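Plu4264 (Photorhabdus luminescens subsp. laumondii, PDB 4MV2) is a metal-binding cupin of unknown function that holds a nickel ion inside its beta-barrel. Local coordinates at residues S22-L25 with G29-T32; E56-I61 with H90-N95. One frame throughout, in Å; residues are numbered along the deposited sequence.

Contact 1: residues S22-L25 with G29-T32; sequences SRLL and GLNT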
ATOM      1  N   SER A  22       3.242  -5.189 -10.849  1.00 10.66           N
ATOM      2  CA  SER A  22       4.542  -4.549 -10.643  1.00 11.32           C
ATOM      3  C   SER A  22       4.921  -4.796  -9.204  1.00 11.61           C
ATOM      4  O   SER A  22       4.427  -4.146  -8.292  1.00 11.63           O
ATOM      5  CB  SER A  22       4.477  -3.051 -10.947  1.00 12.25           C
ATOM      6  OG  SER A  22       5.730  -2.423 -10.742  1.00 14.70           O
ATOM      7  N   ARG A  23       5.818  -5.761  -9.019  1.00 11.84           N
ATOM      8  CA  ARG A  23       6.243  -6.148  -7.660  1.00 12.31           C
ATOM      9  C   ARG A  23       7.124  -5.083  -7.043  1.00 11.91           C
ATOM     10  O   ARG A  23       8.001  -4.547  -7.710  1.00 13.21           O
ATOM     11  CB  ARG A  23       6.966  -7.487  -7.656  1.00 13.46           C
ATOM     12  CG  ARG A  23       5.991  -8.653  -7.801  1.00 16.24           C
ATOM     13  CD  ARG A  23       6.684  -9.980  -7.791  1.00 19.77           C
ATOM     14  NE  ARG A  23       5.755 -11.089  -7.926  1.00 21.37           N
ATOM     15  CZ  ARG A  23       5.531 -12.005  -6.994  1.00 22.99           C
ATOM     16  NH1 ARG A  23       6.150 -11.950  -5.822  1.00 24.09           N
ATOM     17  NH2 ARG A  23       4.676 -12.987  -7.260  1.00 25.21           N
ATOM     18  N   LEU A  24       6.937  -4.849  -5.755  1.00 12.44           N
ATOM     19  CA  LEU A  24       7.807  -3.963  -4.980  1.00 13.44           C
ATOM     20  C   LEU A  24       9.259  -4.416  -4.983  1.00 14.20           C
ATOM     21  O   LEU A  24      10.189  -3.626  -5.195  1.00 15.27           O
ATOM     22  CB  LEU A  24       7.288  -3.916  -3.548  1.00 14.60           C
ATOM     23  CG  LEU A  24       8.065  -3.020  -2.590  1.00 15.43           C
ATOM     24  CD1 LEU A  24       7.955  -1.549  -3.012  1.00 16.71           C
ATOM     25  CD2 LEU A  24       7.545  -3.244  -1.195  1.00 17.08           C
ATOM     26  N   LEU A  25       9.440  -5.705  -4.742  1.00 14.65           N
ATOM     27  CA  LEU A  25      10.765  -6.300  -4.552  1.00 15.53           C
ATOM     28  C   LEU A  25      11.156  -7.082  -5.785  1.00 16.89           C
ATOM     29  O   LEU A  25      10.294  -7.639  -6.456  1.00 17.59           O
ATOM     30  CB  LEU A  25      10.761  -7.248  -3.350  1.00 16.38           C
ATOM     31  CG  LEU A  25      10.288  -6.627  -2.043  1.00 17.66           C
ATOM     32  CD1 LEU A  25      10.152  -7.682  -0.959  1.00 18.78           C
ATOM     33  CD2 LEU A  25      11.203  -5.486  -1.621  1.00 19.00           C
ATOM     34  N   GLY A  29      18.599  -1.956  -1.492  1.00 22.11           N
ATOM     35  CA  GLY A  29      18.685  -1.077  -0.350  1.00 22.56           C
ATOM     36  C   GLY A  29      17.391  -0.950   0.435  1.00 21.53           C
ATOM     37  O   GLY A  29      17.376  -0.324   1.503  1.00 24.08           O
ATOM     38  N   LEU A  30      16.309  -1.535  -0.054  1.00 19.38           N
ATOM     39  CA  LEU A  30      15.048  -1.466   0.667  1.00 18.38           C
ATOM     40  C   LEU A  30      14.859  -2.701   1.523  1.00 19.49           C
ATOM     41  O   LEU A  30      14.896  -3.807   1.011  1.00 21.50           O
ATOM     42  CB  LEU A  30      13.888  -1.374  -0.336  1.00 18.09           C
ATOM     43  CG  LEU A  30      12.488  -1.361   0.287  1.00 18.90           C
ATOM     44  CD1 LEU A  30      12.294  -0.194   1.235  1.00 19.74           C
ATOM     45  CD2 LEU A  30      11.415  -1.352  -0.789  1.00 19.80           C
ATOM     46  N   ASN A  31      14.669  -2.503   2.815  1.00 18.60           N
ATOM     47  CA  ASN A  31      14.462  -3.596   3.744  1.00 19.53           C
ATOM     48  C   ASN A  31      13.090  -3.475   4.371  1.00 17.52           C
ATOM     49  O   ASN A  31      12.808  -2.543   5.108  1.00 18.22           O
ATOM     50  CB  ASN A  31      15.539  -3.613   4.810  1.00 22.77           C
ATOM     51  CG  ASN A  31      15.452  -4.841   5.703  1.00 25.91           C
ATOM     52  OD1 ASN A  31      14.829  -5.843   5.363  1.00 26.46           O
ATOM     53  ND2 ASN A  31      16.074  -4.759   6.858  1.00 28.13           N
ATOM     54  N   THR A  32      12.243  -4.426   4.031  1.00 16.32           N
ATOM     55  CA  THR A  32      10.821  -4.402   4.432  1.00 15.37           C
ATOM     56  C   THR A  32      10.484  -5.744   5.072  1.00 15.17           C
ATOM     57  O   THR A  32      11.053  -6.771   4.706  1.00 16.69           O
ATOM     58  CB  THR A  32       9.827  -4.227   3.236  1.00 15.86           C
ATOM     59  OG1 THR A  32      10.050  -5.279   2.297  1.00 17.72           O
ATOM     60  CG2 THR A  32      10.009  -2.891   2.511  1.00 17.66           C
TER

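Contact 2: residues E56-I61 with H90-N95; sequences ELFIVI and HHVINN. With NI (nickel (II) ion), chain C.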
ATOM      1  N   GLU A  56      -2.295 -11.165   3.993  1.00 13.50           N
ATOM      2  CA  GLU A  56      -2.390 -10.314   2.809  1.00 13.05           C
ATOM      3  C   GLU A  56      -3.498  -9.291   3.002  1.00 12.92           C
ATOM      4  O   GLU A  56      -4.525  -9.577   3.614  1.00 13.54           O
ATOM      5  CB  GLU A  56      -2.633 -11.182   1.571  1.00 13.74           C
ATOM      6  CG  GLU A  56      -2.538 -10.404   0.236  1.00 14.76           C
ATOM      7  CD  GLU A  56      -2.548 -11.292  -0.975  1.00 17.17           C
ATOM      8  OE1 GLU A  56      -2.876 -12.491  -0.849  1.00 19.38           O
ATOM      9  OE2 GLU A  56      -2.260 -10.781  -2.064  1.00 17.70           O
ATOM     10  N   LEU A  57      -3.214  -8.070   2.517  0.52 11.95           N
ATOM     11  CA  LEU A  57      -4.067  -6.846   2.515  0.52 12.71           C
ATOM     12  C   LEU A  57      -4.193  -6.343   1.064  0.52 11.03           C
ATOM     13  O   LEU A  57      -3.185  -6.256   0.385  0.52 12.67           O
ATOM     14  CB  LEU A  57      -3.401  -5.691   3.342  0.52 13.69           C
ATOM     15  CG  LEU A  57      -4.137  -4.345   3.385  0.52 17.44           C
ATOM     16  CD1 LEU A  57      -5.421  -4.596   4.229  0.52 18.27           C
ATOM     17  CD2 LEU A  57      -3.233  -3.323   4.001  0.52 16.61           C
ATOM     18  N   PHE A  58      -5.399  -6.022   0.596  1.00 10.59           N
ATOM     19  CA  PHE A  58      -5.550  -5.282  -0.657  1.00 10.20           C
ATOM     20  C   PHE A  58      -5.985  -3.858  -0.311  1.00 11.25           C
ATOM     21  O   PHE A  58      -6.915  -3.639   0.480  1.00 11.51           O
ATOM     22  CB  PHE A  58      -6.676  -5.852  -1.539  1.00 11.65           C
ATOM     23  CG  PHE A  58      -6.454  -7.225  -2.127  1.00 12.21           C
ATOM     24  CD1 PHE A  58      -5.260  -7.920  -2.018  1.00 11.82           C
ATOM     25  CD2 PHE A  58      -7.494  -7.799  -2.832  1.00 13.61           C
ATOM     26  CE1 PHE A  58      -5.126  -9.165  -2.586  1.00 12.94           C
ATOM     27  CE2 PHE A  58      -7.344  -9.032  -3.404  1.00 14.44           C
ATOM     28  CZ  PHE A  58      -6.173  -9.699  -3.284  1.00 14.18           C
ATOM     29  N   ILE A  59      -5.375  -2.903  -0.988  1.00 10.85           N
ATOM     30  CA  ILE A  59      -5.726  -1.491  -0.956  1.00 10.28           C
ATOM     31  C   ILE A  59      -6.270  -1.213  -2.364  1.00 10.07           C
ATOM     32  O   ILE A  59      -5.542  -1.271  -3.352  1.00  9.99           O
ATOM     33  CB  ILE A  59      -4.473  -0.612  -0.682  1.00 11.10           C
ATOM     34  CG1 ILE A  59      -3.841  -0.967   0.659  1.00 12.42           C
ATOM     35  CG2 ILE A  59      -4.810   0.858  -0.770  1.00 10.95           C
ATOM     36  CD1 ILE A  59      -2.399  -0.511   0.758  1.00 14.19           C
ATOM     37  N   VAL A  60      -7.559  -0.904  -2.434  1.00  9.74           N
ATOM     38  CA  VAL A  60      -8.194  -0.743  -3.741  1.00  9.40           C
ATOM     39  C   VAL A  60      -7.938   0.671  -4.241  1.00  8.95           C
ATOM     40  O   VAL A  60      -8.245   1.650  -3.539  1.00  9.67           O
ATOM     41  CB  VAL A  60      -9.680  -1.092  -3.690  1.00 10.98           C
ATOM     42  CG1 VAL A  60     -10.295  -0.901  -5.061  1.00 10.69           C
ATOM     43  CG2 VAL A  60      -9.875  -2.516  -3.204  1.00 11.77           C
ATOM     44  N   ILE A  61      -7.394   0.776  -5.445  1.00  9.80           N
ATOM     45  CA  ILE A  61      -6.900   2.042  -5.970  1.00  9.00           C
ATOM     46  C   ILE A  61      -7.843   2.692  -6.961  1.00  9.40           C
ATOM     47  O   ILE A  61      -8.037   3.903  -6.879  1.00 11.30           O
ATOM     48  CB  ILE A  61      -5.468   1.817  -6.552  1.00  9.70           C
ATOM     49  CG1 ILE A  61      -4.490   1.589  -5.398  1.00 12.01           C
ATOM     50  CG2 ILE A  61      -5.047   2.915  -7.514  1.00 10.29           C
ATOM     51  CD1 ILE A  61      -3.126   1.225  -5.819  1.00 14.37           C
ATOM     52  N   HIS A  90      -9.031 -16.943  -2.876  1.00 19.50           N
ATOM     53  CA  HIS A  90      -9.387 -15.601  -3.273  1.00 19.63           C
ATOM     54  C   HIS A  90      -9.000 -15.338  -4.667  1.00 19.26           C
ATOM     55  O   HIS A  90      -7.964 -15.839  -5.128  1.00 19.78           O
ATOM     56  CB  HIS A  90      -8.752 -14.523  -2.359  1.00 20.35           C
ATOM     57  CG  HIS A  90      -7.267 -14.680  -2.111  1.00 19.87           C
ATOM     58  ND1 HIS A  90      -6.749 -15.650  -1.274  1.00 19.57           N
ATOM     59  CD2 HIS A  90      -6.204 -13.943  -2.533  1.00 21.28           C
ATOM     60  CE1 HIS A  90      -5.432 -15.531  -1.226  1.00 20.00           C
ATOM     61  NE2 HIS A  90      -5.072 -14.495  -1.968  1.00 21.02           N
ATOM     62  N   HIS A  91      -9.860 -14.583  -5.343  1.00 18.44           N
ATOM     63  CA  HIS A  91      -9.526 -13.956  -6.628  1.00 16.87           C
ATOM     64  C   HIS A  91     -10.387 -12.693  -6.872  1.00 16.32           C
ATOM     65  O   HIS A  91     -11.298 -12.363  -6.084  1.00 16.75           O
ATOM     66  CB  HIS A  91      -9.628 -14.978  -7.786  1.00 18.57           C
ATOM     67  CG  HIS A  91     -11.019 -15.355  -8.210  1.00 19.63           C
ATOM     68  ND1 HIS A  91     -11.795 -16.284  -7.535  1.00 19.16           N
ATOM     69  CD2 HIS A  91     -11.736 -14.987  -9.297  1.00 20.82           C
ATOM     70  CE1 HIS A  91     -12.922 -16.469  -8.194  1.00 19.82           C
ATOM     71  NE2 HIS A  91     -12.925 -15.674  -9.251  1.00 20.66           N
ATOM     72  N   VAL A  92     -10.058 -12.002  -7.953  0.65 15.32           N
ATOM     73  CA  VAL A  92     -10.625 -10.711  -8.280  0.65 13.84           C
ATOM     74  C   VAL A  92     -11.348 -10.814  -9.613  0.65 13.76           C
ATOM     75  O   VAL A  92     -10.812 -11.357 -10.570  0.65 13.97           O
ATOM     76  CB  VAL A  92      -9.521  -9.659  -8.365  0.65 12.65           C
ATOM     77  CG1 VAL A  92     -10.105  -8.275  -8.603  0.65 12.33           C
ATOM     78  CG2 VAL A  92      -8.696  -9.652  -7.061  0.65 13.24           C
ATOM     79  N   ILE A  93     -12.576 -10.307  -9.647  1.00 13.45           N
ATOM     80  CA  ILE A  93     -13.427 -10.357 -10.840  1.00 13.76           C
ATOM     81  C   ILE A  93     -13.712  -8.960 -11.286  1.00 13.02           C
ATOM     82  O   ILE A  93     -14.316  -8.178 -10.554  1.00 14.40           O
ATOM     83  CB  ILE A  93     -14.774 -11.084 -10.537  1.00 14.34           C
ATOM     84  CG1 ILE A  93     -14.515 -12.516 -10.073  1.00 15.40           C
ATOM     85  CG2 ILE A  93     -15.706 -11.024 -11.766  1.00 15.38           C
ATOM     86  CD1 ILE A  93     -15.697 -13.114  -9.310  1.00 16.25           C
ATOM     87  N   ASN A  94     -13.258  -8.619 -12.491  1.00 12.74           N
ATOM     88  CA  ASN A  94     -13.531  -7.306 -13.058  1.00 12.61           C
ATOM     89  C   ASN A  94     -14.464  -7.429 -14.248  1.00 12.95           C
ATOM     90  O   ASN A  94     -14.006  -7.686 -15.364  1.00 13.88           O
ATOM     91  CB  ASN A  94     -12.262  -6.583 -13.510  1.00 11.38           C
ATOM     92  CG  ASN A  94     -12.531  -5.162 -14.015  1.00 11.21           C
ATOM     93  OD1 ASN A  94     -13.637  -4.645 -13.932  1.00 11.94           O
ATOM     94  ND2 ASN A  94     -11.511  -4.555 -14.601  1.00 11.48           N
ATOM     95  N   ASN A  95     -15.756  -7.233 -14.007  1.00 13.35           N
ATOM     96  CA  ASN A  95     -16.761  -7.354 -15.068  1.00 14.68           C
ATOM     97  C   ASN A  95     -16.934  -6.053 -15.867  1.00 15.08           C
ATOM     98  O   ASN A  95     -17.739  -5.989 -16.788  1.00 18.10           O
ATOM     99  CB  ASN A  95     -18.135  -7.739 -14.505  1.00 15.93           C
ATOM    100  CG  ASN A  95     -18.187  -9.135 -13.922  1.00 16.85           C
ATOM    101  OD1 ASN A  95     -18.862  -9.359 -12.911  1.00 18.47           O
ATOM    102  ND2 ASN A  95     -17.536 -10.067 -14.545  1.00 16.54           N
TER
HETATM  103 NI    NI C 201      -3.019 -13.961  -2.373  0.69 17.42          NI
HETATM  104  O   HOH W   1      -3.438 -12.500  -3.788  1.00 28.22           O
HETATM  105  O   HOH W   2      -0.983 -13.390  -2.876  1.00 34.53           O

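Contact 1: residues S22-L25 with G29-T32
At the end of strand 19-23, in the connection to strand 35-41 of this cupin fold, Leu24 and Leu25 meet Leu30 and Thr32 where the chain turns back on itself. The contact is small, burying 153 Å² in all, and is made by side chains alone; even the nearest CA atoms, those of Leu25 and Leu30, stay 8.3 Å apart. One methyl, CD2 of Leu30, serves both leucines of residues 22-25: it lies 4.1 Å from Leu24 CD1 and 4.2 Å from Leu25 CD2. Leu24 and Leu30 both carry CG opposite their backbone N (chi1 -179° and 177°), and the two side chains cross at about a right angle, methyl against methyl. Leu25 runs alongside Thr32 in the opposite direction, its CD1 coming 4.0 Å from Thr32 OG1. That hydroxyl is not left without a polar partner among the methyls, since it hydrogen-bonds the carbonyl O of Phe34. Leu24 CD2 also comes to 4.5 Å from Thr32 CG2, a loose touch. Leu24 and Thr32 are buried, whereas Leu25 lies exposed at the border of the cluster. Around the contact, Leu24 keeps a backbone hydrogen bond with Gly36 at the start of strand 35-41 and packs on Tyr103 of strand 100-107, while the Asn31 side chain is hydrogen-bonded to the carbonyl O of Phe115 and to Arg118, both of helix 109-121. The second subunit covers the cluster with its Leu81, Ile83 and Trp107, making it part of the dimer interface.

Contact 2: residues E56-I61 with H90-N95
Phe58 lays the far end of its ring against Val92, CE2 to CG2 at 3.9 Å in the Val92 conformer described, and brings CZ to 4.3 Å from CD2 of the His90 ring. Its CB points toward strand 90-94, and with CG anti to the carbonyl carbon (chi1 -68°) the ring lies toward Val92 and His90. Beside it is the nickel site. Glu56, extended from its backbone, binds the ion through OE1 at 2.1 Å, and His90 binds it through NE2 at 2.2 Å. The two ligand atoms, Glu56 OE1 and His90 NE2, are 3.2 Å apart, brought together by the shared metal and not by a hydrogen bond. Carboxylate and imidazole planes stand 83° apart. The second carboxylate oxygen, OE2, accepts a hydrogen bond of 2.7 Å from water 1, itself a nickel ligand, and another bond links it to Thr104, so the carboxylate is fixed at both oxygens. His90 ND1 is likewise hydrogen-bonded to the carbonyl O of Ser88, which fixes the rotation of the ring and presents NE2 to the metal. His50, His52 and water 2 complete six ligands; three histidines, one glutamate and two waters are the site familiar from metal-binding cupins. The axes of segments 56-61 and 90-94 run nearly parallel (13°), 11.4 Å apart at their closest, facing each other across the barrel from its two sheets. Strand 55-62 lies between strands 100-107 and 81-84, strand 90-94 between 45-46 and 64-69; Ile84 touches Glu56, Phe58 and His90, Phe100 packs against Val92, and the ring of Phe102 meets that of Phe58.

From the N terminus, contact 1 comes first: it closes a short loop, with three residues between its segments, as the chain leaves strand 19-23 for strand 35-41. Contact 2 opens only later and spans 28 residues, including strands 64-69, 72-77 and 81-84; the two follow in series, without nesting or crossing. Contact 2 joins the two sheets through the barrel interior, whereas contact 1 gathers the chain at the end of strand 19-23, the second strand of the six-stranded sheet, which both reach. Their centres are 20 Å apart, on opposite sides of the chain's centre. In the dimer, Leu57 of segment 56-61 packs on Leu24 of the second subunit.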